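Long-range contacts in beta-porphyranase A (Bacteroides plebeius, PDB 4AW7), which cleaves the sulfated red-seaweed polysaccharide porphyran at its (1->4) linkages between beta-D-galactose and alpha-L-galactose-6-sulfate, releasing mostly disaccharides and leaving agarose stretches uncut: residues G116-Q121 and V168-S173; W126-Y131 and K176-N181; M163-V168 and M212-D217; E255-I260 and S479-P484; K266-S271 and Q308-I313. All blocks are in the same frame, centred on the assembly; numbering follows the deposited sequence.

Interaction 1: residues G116-Q121 and V168-S173; sequences GGIDVQ and VDFYAS
S173 reaches to V120 with its hydroxyl: OG donates to V120 O at 2.8 Å, coming from above the carbonyl plane, 43° out of it. With OG trans to the backbone nitrogen (chi1 178°), the group leaves helix 160-179 pointed at the first turn of helix 120-132. V120 answers with one methyl, CG1, which lies 3.3 Å from D169 O and 3.6 Å from S173 CB. An alanine in place of S173 would probably leave V120 O without its hydroxyl partner and remove the bond that ties the two helices here. Just before helix 120-132 begins, I118 and F170 cross at about a right angle, CD1 of I118 meeting CE1 of F170 at 4.2 Å. The Q121 side chain bends back so that NE2 comes 3.7 Å from S173 OG, while its OE1 is hydrogen-bonded to K176. D119 sits at the N-cap of helix 120-132, its OD1 taking the NH of A122. This is the side-by-side packing of two consecutive outer helices in a (beta/alpha)8 barrel.

Interaction 2: residues W126-Y131 and K176-N181; sequences WSAEYY and KHIHNN
Segments 126-131 and 176-181 approach most closely at A128 and I178, whose CA atoms are 5.0 Å apart. The small side chain of A128 permits this: its CB rests on the neighbouring backbone, 3.8 Å from H177 O, and meets H177 CB at 4.1 Å. H177 turns its ring away to bond through ND1 to S173 O. Here two helices from the outer ring of a (beta/alpha)8 barrel lie against each other, and the longer side chains reach in toward the strands beneath. I178 does so with CG1 opposite its carbonyl carbon (chi1 -74°) and CD1 fully extended beyond it, which brings CD1 to 4.4 Å from Y131 CD2. In one of its two conformers S127 OG lies 3.8 Å from I178 CG1 while bonded to G124 O. I178 and Y131 also touch F141 of strand 136-142, whose ring Y131 meets edge-to-face. Where helix 160-179 has ended, N181 swings its amide back over A128, ND2 standing 4.1 Å from A128 O, a carbonyl hydrogen-bonded by S132 OG.

Interaction 3: residues M163-V168 and M212-D217; sequences MRELMV and MKMFID
Behind the M214-V168 contact, D217 OD1 is gripped twice, by K261 in a salt bridge and by the hydroxyl of Y257, while K213 NZ bonds D217 OD2 on its syn lone pair at 2.8 Å. The contact itself is made by packing. The M214 chain turns at chi2 (-87°) and again at chi3 (-78°), which hooks its end over helix 160-179. SD thereby lies 3.6 Å from V168 CG2, and CE lies 3.7 Å from the same methyl and 4.0 Å from R164 CB, with E165 CG a little farther off. V168 CG2 also comes to the F215 ring at its edge, in the ring plane, 3.8 Å from CD1, so this one methyl is wedged between thioether and aromatic rim. The short helix segments cross at -38°, their axes 10.3 Å apart. F215 continues inward to Y171 and Y193 and onto F226 of strand 225-233, while the far side of helix 212-219 packs through I216 on Y257 of helix 245-262.

Interaction 4: residues E255-I260 and S479-P484; sequences EAYSYI and SEYLKP
Y257 and Y481 meet at the seam between the catalytic barrel, here helix 245-262, and the beta-sandwich part of the chain, here strand 469-484. Their ring planes are 29° apart but slid, with centroids 5.0 Å from each other, so the rings barely overlap. The phenol end of Y481 does the touching: CZ lies 3.3 Å and OH 3.4 Å from Y257 CD1. I260 comes to the same side of the Y481 ring, CD1 standing 3.5 Å from Y481 CD1 and equally 3.5 Å from S479 O. On the opposite side L482 CB sits over the ring centre, 3.6 Å above the plane, which holds the ring between helix and strand. L482 and K483 form a G1 beta bulge facing V578, and K483 NZ is salt-bridged to E480 OE1 at 2.8 Å. An alanine at Y481 would probably open a gap between Y257, I260 and L482 and leave W208 NE1 without the hydroxyl it bonds. On the barrel side Y257 leans on K213 and I216 of helix 212-219; along the same seam A256 touches S580 of strand 577-589 and the ring of Y259 meets that of Y477.

Interaction 5: residues K266-S271 and Q308-I313; sequences KPLAIS and QDNLFI
L268 is bonded through both its backbone N and its O: N donates to N310 O at 2.9 Å in an almost straight bond (176°), and O takes F312 N at 2.8 Å, nearly along the C=O axis. This is the parallel pairing of two adjacent strands, 268-276 and 311-316, in the wall of the (beta/alpha)8 barrel; the first of them runs on to E272, the inferred nucleophile. Because the chain turns a corner at F312, the next bond goes to I313, whose O accepts I270 N at 3.0 Å in the carbonyl plane. At the strand entrance N310 turns its side chain back (chi1 -159°), so that ND2 bonds K266 O at 3.2 Å from above the carbonyl plane and OD1 packs against P267 CA. L311 CD1 then touches I270 CG1 at 4.1 Å, with the two side chains about perpendicular. Finally P267 points CB at the centre of the F312 ring face in a CH-pi contact, 3.6 Å from the centroid and 3° off the normal.

How the interactions relate
Interactions 1, 2 and 3 all use helix 160-179: the first two pack it on helix 120-132 at successive levels, and the third sets its other flank on helix 212-219. Interaction 1 touches interaction 2 through Q121 and K176, and interaction 3 through Y171 and F215. Interaction 2 is the most buried of the five, and it and interaction 3 rely on side-chain packing, whereas interaction 1 adds a hydroxyl-to-carbonyl bond. Interaction 5, near the centre of the chain, is held mainly by backbone bonds as befits barrel strands. Interaction 4 is a surface contact of two tyrosines and an isoleucine joining barrel to sandwich; it reaches interaction 3 through Y257 and D217, and interaction 5 through E255, which packs on L268 and N310.

Interaction 1: residues G116-Q121 and V168-S173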
# COMPACT_ATOMS: atom_id res chain seq x y z
N GLY A 116 -26.46 5.07 -15.96
CA GLY A 116 -26.66 6.20 -16.86
C GLY A 116 -27.90 6.99 -16.45
O GLY A 116 -28.90 6.42 -16.04
N GLY A 117 -27.77 8.30 -16.55
CA GLY A 117 -28.89 9.19 -16.27
C GLY A 117 -29.02 9.60 -14.83
O GLY A 117 -29.84 10.44 -14.49
N ILE A 118 -28.20 9.03 -13.95
CA ILE A 118 -28.21 9.39 -12.53
C ILE A 118 -27.95 10.88 -12.31
O ILE A 118 -27.12 11.49 -12.97
CB ILE A 118 -27.21 8.50 -11.72
CG1 ILE A 118 -27.49 8.59 -10.23
CG2 ILE A 118 -25.78 8.83 -12.09
CD1 ILE A 118 -26.77 7.50 -9.45
N ASP A 119 -28.67 11.45 -11.32
CA ASP A 119 -28.46 12.80 -10.89
C ASP A 119 -27.25 12.78 -9.93
O ASP A 119 -27.36 12.41 -8.77
CB ASP A 119 -29.73 13.34 -10.21
CG ASP A 119 -29.58 14.77 -9.66
OD1 ASP A 119 -28.47 15.30 -9.56
OD2 ASP A 119 -30.64 15.41 -9.38
N VAL A 120 -26.11 13.17 -10.45
CA VAL A 120 -24.86 13.10 -9.72
C VAL A 120 -24.84 14.05 -8.51
O VAL A 120 -24.31 13.71 -7.45
CB VAL A 120 -23.71 13.46 -10.70
CG1 VAL A 120 -22.46 13.62 -10.00
CG2 VAL A 120 -23.54 12.39 -11.80
N GLN A 121 -25.43 15.23 -8.64
CA GLN A 121 -25.50 16.14 -7.50
C GLN A 121 -26.39 15.56 -6.39
O GLN A 121 -25.99 15.57 -5.23
CB GLN A 121 -25.92 17.56 -7.97
CG GLN A 121 -24.78 18.27 -8.78
CD GLN A 121 -23.46 18.45 -7.92
OE1 GLN A 121 -23.57 18.93 -6.84
NE2 GLN A 121 -22.28 18.03 -8.39
N VAL A 168 -16.30 9.04 -12.20
CA VAL A 168 -15.46 10.06 -11.60
C VAL A 168 -16.29 11.23 -11.09
O VAL A 168 -16.04 11.76 -10.01
CB VAL A 168 -14.33 10.50 -12.54
CG1 VAL A 168 -13.50 11.64 -11.95
CG2 VAL A 168 -13.42 9.29 -12.87
N ASP A 169 -17.32 11.64 -11.85
CA ASP A 169 -18.20 12.72 -11.42
C ASP A 169 -18.97 12.35 -10.14
O ASP A 169 -19.23 13.20 -9.29
CB ASP A 169 -19.16 13.08 -12.55
CG ASP A 169 -18.51 13.83 -13.67
OD1 ASP A 169 -17.40 14.38 -13.52
OD2 ASP A 169 -19.16 13.90 -14.77
N PHE A 170 -19.34 11.08 -10.02
CA PHE A 170 -20.00 10.52 -8.83
C PHE A 170 -19.05 10.69 -7.64
O PHE A 170 -19.43 11.27 -6.60
CB PHE A 170 -20.34 9.07 -9.15
CG PHE A 170 -21.14 8.30 -8.12
CD1 PHE A 170 -22.51 8.28 -8.14
CD2 PHE A 170 -20.49 7.47 -7.22
CE1 PHE A 170 -23.23 7.49 -7.28
CE2 PHE A 170 -21.18 6.66 -6.38
CZ PHE A 170 -22.57 6.68 -6.38
N TYR A 171 -17.81 10.23 -7.79
CA TYR A 171 -16.81 10.45 -6.75
C TYR A 171 -16.67 11.93 -6.36
O TYR A 171 -16.65 12.30 -5.17
CB TYR A 171 -15.44 9.93 -7.18
CG TYR A 171 -15.08 8.52 -6.79
CD1 TYR A 171 -14.42 8.25 -5.60
CD2 TYR A 171 -15.32 7.42 -7.62
CE1 TYR A 171 -14.09 6.99 -5.22
CE2 TYR A 171 -14.95 6.13 -7.26
CZ TYR A 171 -14.31 5.92 -6.04
OH TYR A 171 -13.89 4.69 -5.60
N ALA A 172 -16.55 12.80 -7.36
CA ALA A 172 -16.32 14.22 -7.12
C ALA A 172 -17.46 14.83 -6.35
O ALA A 172 -17.24 15.58 -5.39
CB ALA A 172 -16.13 14.98 -8.46
N SER A 173 -18.69 14.51 -6.74
CA SER A 173 -19.85 15.04 -6.08
C SER A 173 -19.89 14.62 -4.61
O SER A 173 -20.25 15.38 -3.71
CB SER A 173 -21.12 14.62 -6.82
OG SER A 173 -22.24 15.12 -6.13

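Interaction 2: residues W126-Y131 and K176-N181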
# COMPACT_ATOMS: atom_id res chain seq x y z
N TRP A 126 -26.93 12.88 -1.15
CA TRP A 126 -27.41 11.78 -0.37
C TRP A 126 -26.29 11.23 0.51
O TRP A 126 -26.55 10.85 1.65
CB TRP A 126 -28.03 10.68 -1.24
CG TRP A 126 -28.29 9.46 -0.49
CD1 TRP A 126 -27.64 8.27 -0.63
CD2 TRP A 126 -29.18 9.30 0.63
NE1 TRP A 126 -28.10 7.37 0.29
CE2 TRP A 126 -29.06 7.97 1.07
CE3 TRP A 126 -30.10 10.16 1.26
CZ2 TRP A 126 -29.80 7.48 2.16
CZ3 TRP A 126 -30.84 9.66 2.33
CH2 TRP A 126 -30.68 8.34 2.78
N SER A 127 -25.06 11.08 0.00
CA SER A 127 -24.00 10.57 0.87
C SER A 127 -23.89 11.43 2.11
O SER A 127 -23.74 10.92 3.21
CB SER A 127 -22.66 10.44 0.15
OG SER A 127 -22.07 11.69 -0.22
N ALA A 128 -23.92 12.75 1.92
CA ALA A 128 -23.81 13.68 3.05
C ALA A 128 -25.01 13.62 3.97
O ALA A 128 -24.86 13.66 5.18
CB ALA A 128 -23.51 15.08 2.60
N GLU A 129 -26.21 13.46 3.41
CA GLU A 129 -27.38 13.35 4.25
C GLU A 129 -27.38 12.03 5.07
O GLU A 129 -27.70 12.03 6.26
CB GLU A 129 -28.60 13.50 3.33
CG GLU A 129 -29.96 13.32 3.96
CD GLU A 129 -30.41 14.46 4.88
OE1 GLU A 129 -29.69 15.46 5.01
OE2 GLU A 129 -31.52 14.32 5.43
N TYR A 130 -27.01 10.93 4.44
CA TYR A 130 -26.96 9.64 5.08
C TYR A 130 -25.95 9.69 6.24
O TYR A 130 -26.29 9.35 7.37
CB TYR A 130 -26.50 8.57 4.05
CG TYR A 130 -26.30 7.20 4.65
CD1 TYR A 130 -27.38 6.41 5.01
CD2 TYR A 130 -25.02 6.68 4.87
CE1 TYR A 130 -27.20 5.16 5.55
CE2 TYR A 130 -24.85 5.44 5.40
CZ TYR A 130 -25.93 4.68 5.74
OH TYR A 130 -25.79 3.43 6.29
N TYR A 131 -24.72 10.13 5.98
CA TYR A 131 -23.70 10.10 7.02
C TYR A 131 -23.92 11.17 8.10
O TYR A 131 -23.65 10.92 9.27
CB TYR A 131 -22.31 10.16 6.40
CG TYR A 131 -21.87 8.86 5.73
CD1 TYR A 131 -21.88 7.66 6.43
CD2 TYR A 131 -21.43 8.84 4.41
CE1 TYR A 131 -21.47 6.49 5.84
CE2 TYR A 131 -21.00 7.66 3.82
CZ TYR A 131 -21.03 6.49 4.52
OH TYR A 131 -20.60 5.31 3.93
N LYS A 176 -17.27 16.57 -2.65
CA LYS A 176 -17.69 17.95 -2.50
C LYS A 176 -18.75 18.09 -1.42
O LYS A 176 -18.67 18.97 -0.52
CB LYS A 176 -18.22 18.48 -3.82
CG LYS A 176 -18.55 19.97 -3.74
CD LYS A 176 -19.10 20.47 -5.07
CE LYS A 176 -20.51 19.92 -5.33
NZ LYS A 176 -21.19 20.50 -6.54
N HIS A 177 -19.76 17.23 -1.48
CA HIS A 177 -20.87 17.34 -0.53
C HIS A 177 -20.47 16.99 0.90
O HIS A 177 -20.86 17.66 1.85
CB HIS A 177 -22.04 16.50 -0.97
CG HIS A 177 -22.82 17.08 -2.12
ND1 HIS A 177 -22.47 16.90 -3.43
CD2 HIS A 177 -23.97 17.80 -2.13
CE1 HIS A 177 -23.36 17.50 -4.21
NE2 HIS A 177 -24.29 18.04 -3.44
N ILE A 178 -19.66 15.95 1.08
CA ILE A 178 -19.19 15.57 2.41
C ILE A 178 -18.35 16.71 3.01
O ILE A 178 -18.55 17.11 4.19
CB ILE A 178 -18.47 14.21 2.36
CG1 ILE A 178 -19.52 13.11 2.20
CG2 ILE A 178 -17.63 14.02 3.66
CD1 ILE A 178 -18.98 11.70 2.10
N HIS A 179 -17.43 17.25 2.24
CA HIS A 179 -16.57 18.31 2.76
C HIS A 179 -17.32 19.60 3.07
O HIS A 179 -16.91 20.37 3.95
CB HIS A 179 -15.40 18.60 1.85
CG HIS A 179 -14.46 17.44 1.73
ND1 HIS A 179 -13.83 17.12 0.54
CD2 HIS A 179 -14.06 16.52 2.64
CE1 HIS A 179 -13.07 16.05 0.74
NE2 HIS A 179 -13.20 15.66 1.99
N ASN A 180 -18.41 19.85 2.35
CA ASN A 180 -19.22 21.04 2.61
C ASN A 180 -20.27 20.83 3.69
O ASN A 180 -21.05 21.75 3.96
CB ASN A 180 -19.91 21.51 1.31
CG ASN A 180 -18.98 22.31 0.41
OD1 ASN A 180 -18.07 23.02 0.87
ND2 ASN A 180 -19.27 22.27 -0.91
N ASN A 181 -20.28 19.68 4.35
CA ASN A 181 -21.17 19.40 5.47
C ASN A 181 -20.32 19.53 6.75
O ASN A 181 -19.43 18.72 7.00
CB ASN A 181 -21.80 18.00 5.36
CG ASN A 181 -22.79 17.73 6.45
OD1 ASN A 181 -22.43 17.66 7.63
ND2 ASN A 181 -24.04 17.53 6.07

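Interaction 3: residues M163-V168 and M212-D217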
# COMPACT_ATOMS: atom_id res chain seq x y z
N MET A 163 -18.84 6.37 -19.29
CA MET A 163 -19.11 5.82 -17.96
C MET A 163 -17.95 6.03 -17.01
O MET A 163 -18.20 6.33 -15.83
CB MET A 163 -19.52 4.35 -18.03
CG MET A 163 -19.76 3.73 -16.67
SD MET A 163 -20.91 4.61 -15.61
CE MET A 163 -22.45 3.72 -15.85
N ARG A 164 -16.72 5.91 -17.46
CA ARG A 164 -15.59 6.26 -16.55
C ARG A 164 -15.72 7.67 -16.05
O ARG A 164 -15.56 7.96 -14.86
CB ARG A 164 -14.22 6.13 -17.22
CG ARG A 164 -13.82 4.70 -17.48
CD ARG A 164 -12.39 4.51 -18.06
NE ARG A 164 -12.19 4.92 -19.48
CZ ARG A 164 -12.50 4.20 -20.57
NH1 ARG A 164 -13.11 3.04 -20.51
NH2 ARG A 164 -12.29 4.71 -21.78
N GLU A 165 -16.09 8.59 -16.96
CA GLU A 165 -16.26 9.98 -16.59
C GLU A 165 -17.43 10.18 -15.60
O GLU A 165 -17.33 10.95 -14.65
CB GLU A 165 -16.42 10.87 -17.83
CG GLU A 165 -15.15 10.97 -18.64
CD GLU A 165 -15.31 11.61 -19.99
OE1 GLU A 165 -16.45 11.92 -20.37
OE2 GLU A 165 -14.29 11.79 -20.68
N LEU A 166 -18.54 9.48 -15.82
CA LEU A 166 -19.68 9.53 -14.90
C LEU A 166 -19.27 8.99 -13.51
O LEU A 166 -19.62 9.59 -12.48
CB LEU A 166 -20.86 8.73 -15.48
CG LEU A 166 -22.13 8.65 -14.61
CD1 LEU A 166 -22.67 10.08 -14.35
CD2 LEU A 166 -23.16 7.77 -15.27
N MET A 167 -18.51 7.91 -13.48
CA MET A 167 -18.04 7.34 -12.19
C MET A 167 -17.15 8.35 -11.46
O MET A 167 -17.25 8.49 -10.24
CB MET A 167 -17.30 6.05 -12.50
CG MET A 167 -18.21 4.92 -12.89
SD MET A 167 -17.28 3.54 -13.65
CE MET A 167 -18.48 2.20 -13.47
N VAL A 168 -16.30 9.04 -12.20
CA VAL A 168 -15.46 10.06 -11.60
C VAL A 168 -16.29 11.23 -11.09
O VAL A 168 -16.04 11.76 -10.01
CB VAL A 168 -14.33 10.50 -12.54
CG1 VAL A 168 -13.50 11.64 -11.95
CG2 VAL A 168 -13.42 9.29 -12.87
N MET A 212 -6.14 7.07 -14.03
CA MET A 212 -5.78 7.77 -12.81
C MET A 212 -5.51 9.25 -13.01
O MET A 212 -5.88 10.04 -12.16
CB MET A 212 -4.61 7.07 -12.10
CG MET A 212 -4.14 7.74 -10.84
SD MET A 212 -5.35 7.88 -9.48
CE MET A 212 -5.16 6.27 -8.65
N LYS A 213 -4.86 9.66 -14.09
CA LYS A 213 -4.67 11.11 -14.31
C LYS A 213 -6.00 11.80 -14.41
O LYS A 213 -6.21 12.86 -13.80
CB LYS A 213 -3.86 11.37 -15.56
CG LYS A 213 -3.45 12.82 -15.68
CD LYS A 213 -2.72 13.15 -17.00
CE LYS A 213 -2.51 14.63 -17.19
NZ LYS A 213 -3.78 15.27 -17.54
N MET A 214 -6.92 11.20 -15.18
CA MET A 214 -8.24 11.77 -15.34
C MET A 214 -8.96 11.87 -14.00
O MET A 214 -9.58 12.89 -13.70
CB MET A 214 -9.03 10.96 -16.36
CG MET A 214 -10.43 11.51 -16.68
SD MET A 214 -11.72 10.94 -15.60
CE MET A 214 -11.99 9.28 -16.27
N PHE A 215 -8.84 10.84 -13.16
CA PHE A 215 -9.43 10.88 -11.83
C PHE A 215 -8.87 12.01 -10.99
O PHE A 215 -9.63 12.78 -10.37
CB PHE A 215 -9.24 9.53 -11.12
CG PHE A 215 -9.91 9.49 -9.79
CD1 PHE A 215 -11.27 9.31 -9.69
CD2 PHE A 215 -9.18 9.68 -8.60
CE1 PHE A 215 -11.91 9.35 -8.47
CE2 PHE A 215 -9.82 9.71 -7.38
CZ PHE A 215 -11.20 9.56 -7.32
N ILE A 216 -7.55 12.12 -10.96
CA ILE A 216 -6.91 13.18 -10.21
C ILE A 216 -7.35 14.55 -10.72
O ILE A 216 -7.65 15.45 -9.93
CB ILE A 216 -5.38 13.02 -10.17
CG1 ILE A 216 -5.01 11.74 -9.40
CG2 ILE A 216 -4.72 14.24 -9.54
CD1 ILE A 216 -3.55 11.34 -9.48
N ASP A 217 -7.42 14.72 -12.04
CA ASP A 217 -7.81 16.01 -12.62
C ASP A 217 -9.26 16.36 -12.33
O ASP A 217 -9.58 17.51 -12.04
CB ASP A 217 -7.57 15.97 -14.13
CG ASP A 217 -6.12 16.00 -14.51
OD1 ASP A 217 -5.26 16.46 -13.70
OD2 ASP A 217 -5.82 15.62 -15.67

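Interaction 4: residues E255-I260 and S479-P484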
# COMPACT_ATOMS: atom_id res chain seq x y z
N GLU A 255 1.89 10.02 -6.35
CA GLU A 255 2.47 11.11 -5.54
C GLU A 255 3.04 12.21 -6.43
O GLU A 255 2.84 13.41 -6.17
CB GLU A 255 3.57 10.55 -4.64
CG GLU A 255 3.10 9.62 -3.55
CD GLU A 255 4.22 9.06 -2.67
OE1 GLU A 255 5.39 9.51 -2.81
OE2 GLU A 255 3.99 8.19 -1.78
N ALA A 256 3.80 11.81 -7.45
CA ALA A 256 4.48 12.78 -8.31
C ALA A 256 3.48 13.66 -9.03
O ALA A 256 3.70 14.89 -9.11
CB ALA A 256 5.37 12.02 -9.29
N TYR A 257 2.38 13.10 -9.53
CA TYR A 257 1.39 13.94 -10.20
C TYR A 257 0.59 14.77 -9.22
O TYR A 257 0.29 15.94 -9.50
CB TYR A 257 0.50 13.11 -11.11
CG TYR A 257 -0.38 13.96 -11.99
CD1 TYR A 257 0.17 14.84 -12.89
CD2 TYR A 257 -1.76 13.90 -11.88
CE1 TYR A 257 -0.63 15.66 -13.67
CE2 TYR A 257 -2.59 14.70 -12.66
CZ TYR A 257 -2.02 15.59 -13.54
OH TYR A 257 -2.81 16.41 -14.36
N SER A 258 0.28 14.22 -8.06
CA SER A 258 -0.40 15.00 -7.05
C SER A 258 0.42 16.23 -6.65
O SER A 258 -0.13 17.30 -6.51
CB SER A 258 -0.70 14.16 -5.82
OG SER A 258 -1.57 13.10 -6.13
N TYR A 259 1.73 16.08 -6.51
CA TYR A 259 2.57 17.22 -6.23
C TYR A 259 2.45 18.30 -7.30
O TYR A 259 2.34 19.50 -7.00
CB TYR A 259 4.01 16.75 -6.14
CG TYR A 259 4.98 17.87 -5.88
CD1 TYR A 259 5.13 18.38 -4.62
CD2 TYR A 259 5.75 18.42 -6.91
CE1 TYR A 259 6.05 19.41 -4.35
CE2 TYR A 259 6.66 19.45 -6.67
CZ TYR A 259 6.80 19.94 -5.38
OH TYR A 259 7.73 20.91 -5.13
N ILE A 260 2.50 17.89 -8.55
CA ILE A 260 2.36 18.83 -9.66
C ILE A 260 1.00 19.51 -9.67
O ILE A 260 0.89 20.73 -9.87
CB ILE A 260 2.66 18.10 -11.00
CG1 ILE A 260 4.14 17.78 -11.08
CG2 ILE A 260 2.20 18.92 -12.24
CD1 ILE A 260 4.48 16.84 -12.24
N SER A 479 8.80 19.29 -10.65
CA SER A 479 7.75 19.86 -11.46
C SER A 479 7.60 19.11 -12.76
O SER A 479 6.60 19.31 -13.45
CB SER A 479 8.07 21.33 -11.79
OG SER A 479 9.30 21.43 -12.52
N GLU A 480 8.59 18.28 -13.11
CA GLU A 480 8.59 17.50 -14.36
C GLU A 480 8.28 16.04 -14.08
O GLU A 480 8.89 15.45 -13.21
CB GLU A 480 9.95 17.60 -15.04
CG GLU A 480 10.30 18.98 -15.50
CD GLU A 480 9.48 19.37 -16.69
OE1 GLU A 480 9.49 18.63 -17.69
OE2 GLU A 480 8.82 20.39 -16.59
N TYR A 481 7.34 15.48 -14.83
CA TYR A 481 7.03 14.05 -14.77
C TYR A 481 6.64 13.57 -16.16
O TYR A 481 6.47 14.39 -17.08
CB TYR A 481 5.97 13.68 -13.68
CG TYR A 481 4.57 13.58 -14.20
CD1 TYR A 481 4.00 14.60 -14.93
CD2 TYR A 481 3.79 12.47 -13.92
CE1 TYR A 481 2.70 14.47 -15.47
CE2 TYR A 481 2.50 12.32 -14.43
CZ TYR A 481 1.96 13.33 -15.23
OH TYR A 481 0.69 13.15 -15.74
N LEU A 482 6.48 12.26 -16.32
CA LEU A 482 5.97 11.65 -17.56
C LEU A 482 6.62 12.24 -18.80
O LEU A 482 5.97 12.88 -19.64
CB LEU A 482 4.43 11.72 -17.59
CG LEU A 482 3.75 10.91 -18.70
CD1 LEU A 482 4.18 9.45 -18.68
CD2 LEU A 482 2.26 11.01 -18.52
N LYS A 483 7.91 11.98 -18.94
CA LYS A 483 8.69 12.54 -20.04
C LYS A 483 9.07 11.44 -21.03
O LYS A 483 9.66 10.46 -20.65
CB LYS A 483 9.96 13.21 -19.50
CG LYS A 483 9.76 14.32 -18.49
CD LYS A 483 8.88 15.43 -18.94
CE LYS A 483 9.53 16.23 -20.04
NZ LYS A 483 8.86 17.57 -20.25
N PRO A 484 8.76 11.62 -22.32
CA PRO A 484 9.15 10.61 -23.29
C PRO A 484 10.64 10.61 -23.51
O PRO A 484 11.27 11.67 -23.49
CB PRO A 484 8.46 11.08 -24.57
CG PRO A 484 8.22 12.48 -24.41
CD PRO A 484 7.98 12.71 -22.95

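Interaction 5: residues K266-S271 and Q308-I313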
# COMPACT_ATOMS: atom_id res chain seq x y z
N LYS A 266 -1.03 14.06 -1.79
CA LYS A 266 -2.14 13.66 -0.91
C LYS A 266 -1.90 12.22 -0.46
O LYS A 266 -1.29 11.42 -1.17
CB LYS A 266 -3.50 13.75 -1.61
CG LYS A 266 -3.84 15.17 -2.04
CD LYS A 266 -5.31 15.34 -2.42
CE LYS A 266 -5.67 16.78 -2.79
NZ LYS A 266 -7.14 17.05 -2.85
N PRO A 267 -2.43 11.88 0.71
CA PRO A 267 -2.19 10.53 1.21
C PRO A 267 -2.75 9.44 0.31
O PRO A 267 -3.75 9.63 -0.38
CB PRO A 267 -2.85 10.54 2.58
CG PRO A 267 -2.74 11.96 3.02
CD PRO A 267 -3.06 12.70 1.74
N LEU A 268 -2.12 8.29 0.39
CA LEU A 268 -2.54 7.07 -0.26
C LEU A 268 -3.33 6.18 0.65
O LEU A 268 -3.18 6.21 1.87
CB LEU A 268 -1.30 6.32 -0.74
CG LEU A 268 -0.34 7.11 -1.58
CD1 LEU A 268 0.96 6.27 -1.78
CD2 LEU A 268 -0.92 7.60 -2.89
N ALA A 269 -4.16 5.33 0.07
CA ALA A 269 -4.83 4.26 0.81
C ALA A 269 -4.76 3.01 -0.04
O ALA A 269 -5.17 3.03 -1.22
CB ALA A 269 -6.28 4.64 1.12
N ILE A 270 -4.17 1.94 0.49
CA ILE A 270 -4.06 0.68 -0.23
C ILE A 270 -5.18 -0.20 0.29
O ILE A 270 -5.04 -0.90 1.29
CB ILE A 270 -2.66 0.03 -0.12
CG1 ILE A 270 -1.56 1.04 -0.42
CG2 ILE A 270 -2.59 -1.22 -0.98
CD1 ILE A 270 -1.70 1.74 -1.81
N SER A 271 -6.34 -0.07 -0.34
CA SER A 271 -7.55 -0.65 0.25
C SER A 271 -7.66 -2.17 0.10
O SER A 271 -8.49 -2.78 0.76
CB SER A 271 -8.81 0.09 -0.26
OG SER A 271 -8.81 0.15 -1.66
N GLN A 308 4.61 5.64 5.51
CA GLN A 308 3.63 5.88 6.58
C GLN A 308 3.16 7.33 6.65
O GLN A 308 2.00 7.61 6.95
CB GLN A 308 4.17 5.43 7.93
CG GLN A 308 3.09 5.36 8.99
CD GLN A 308 3.65 5.07 10.35
OE1 GLN A 308 4.17 3.97 10.61
NE2 GLN A 308 3.54 6.04 11.26
N ASP A 309 4.08 8.26 6.43
CA ASP A 309 3.80 9.68 6.48
C ASP A 309 2.90 10.16 5.36
O ASP A 309 2.40 11.29 5.43
CB ASP A 309 5.08 10.52 6.51
CG ASP A 309 6.04 10.24 5.38
OD1 ASP A 309 6.08 9.14 4.83
OD2 ASP A 309 6.83 11.17 5.06
N ASN A 310 2.72 9.35 4.34
CA ASN A 310 1.77 9.64 3.26
C ASN A 310 0.77 8.51 3.02
O ASN A 310 0.32 8.31 1.89
CB ASN A 310 2.49 9.98 1.96
CG ASN A 310 1.59 10.75 1.00
OD1 ASN A 310 0.83 11.62 1.43
ND2 ASN A 310 1.58 10.36 -0.30
N LEU A 311 0.40 7.80 4.08
CA LEU A 311 -0.47 6.62 3.97
C LEU A 311 -1.57 6.75 5.01
O LEU A 311 -1.32 6.75 6.21
CB LEU A 311 0.33 5.35 4.19
CG LEU A 311 -0.48 4.04 4.06
CD1 LEU A 311 -0.85 3.72 2.61
CD2 LEU A 311 0.33 2.88 4.67
N PHE A 312 -2.82 6.81 4.55
CA PHE A 312 -3.93 6.75 5.48
C PHE A 312 -4.09 5.38 6.16
O PHE A 312 -4.28 5.27 7.39
CB PHE A 312 -5.28 7.04 4.79
CG PHE A 312 -5.58 8.49 4.50
CD1 PHE A 312 -5.31 9.50 5.38
CD2 PHE A 312 -6.25 8.83 3.34
CE1 PHE A 312 -5.67 10.82 5.11
CE2 PHE A 312 -6.61 10.14 3.06
CZ PHE A 312 -6.33 11.12 3.94
N ILE A 313 -4.04 4.34 5.35
CA ILE A 313 -4.37 2.99 5.77
C ILE A 313 -3.98 2.04 4.64
O ILE A 313 -4.01 2.43 3.48
CB ILE A 313 -5.87 2.87 6.13
CG1 ILE A 313 -6.19 1.57 6.88
CG2 ILE A 313 -6.77 3.06 4.90
CD1 ILE A 313 -7.57 1.53 7.59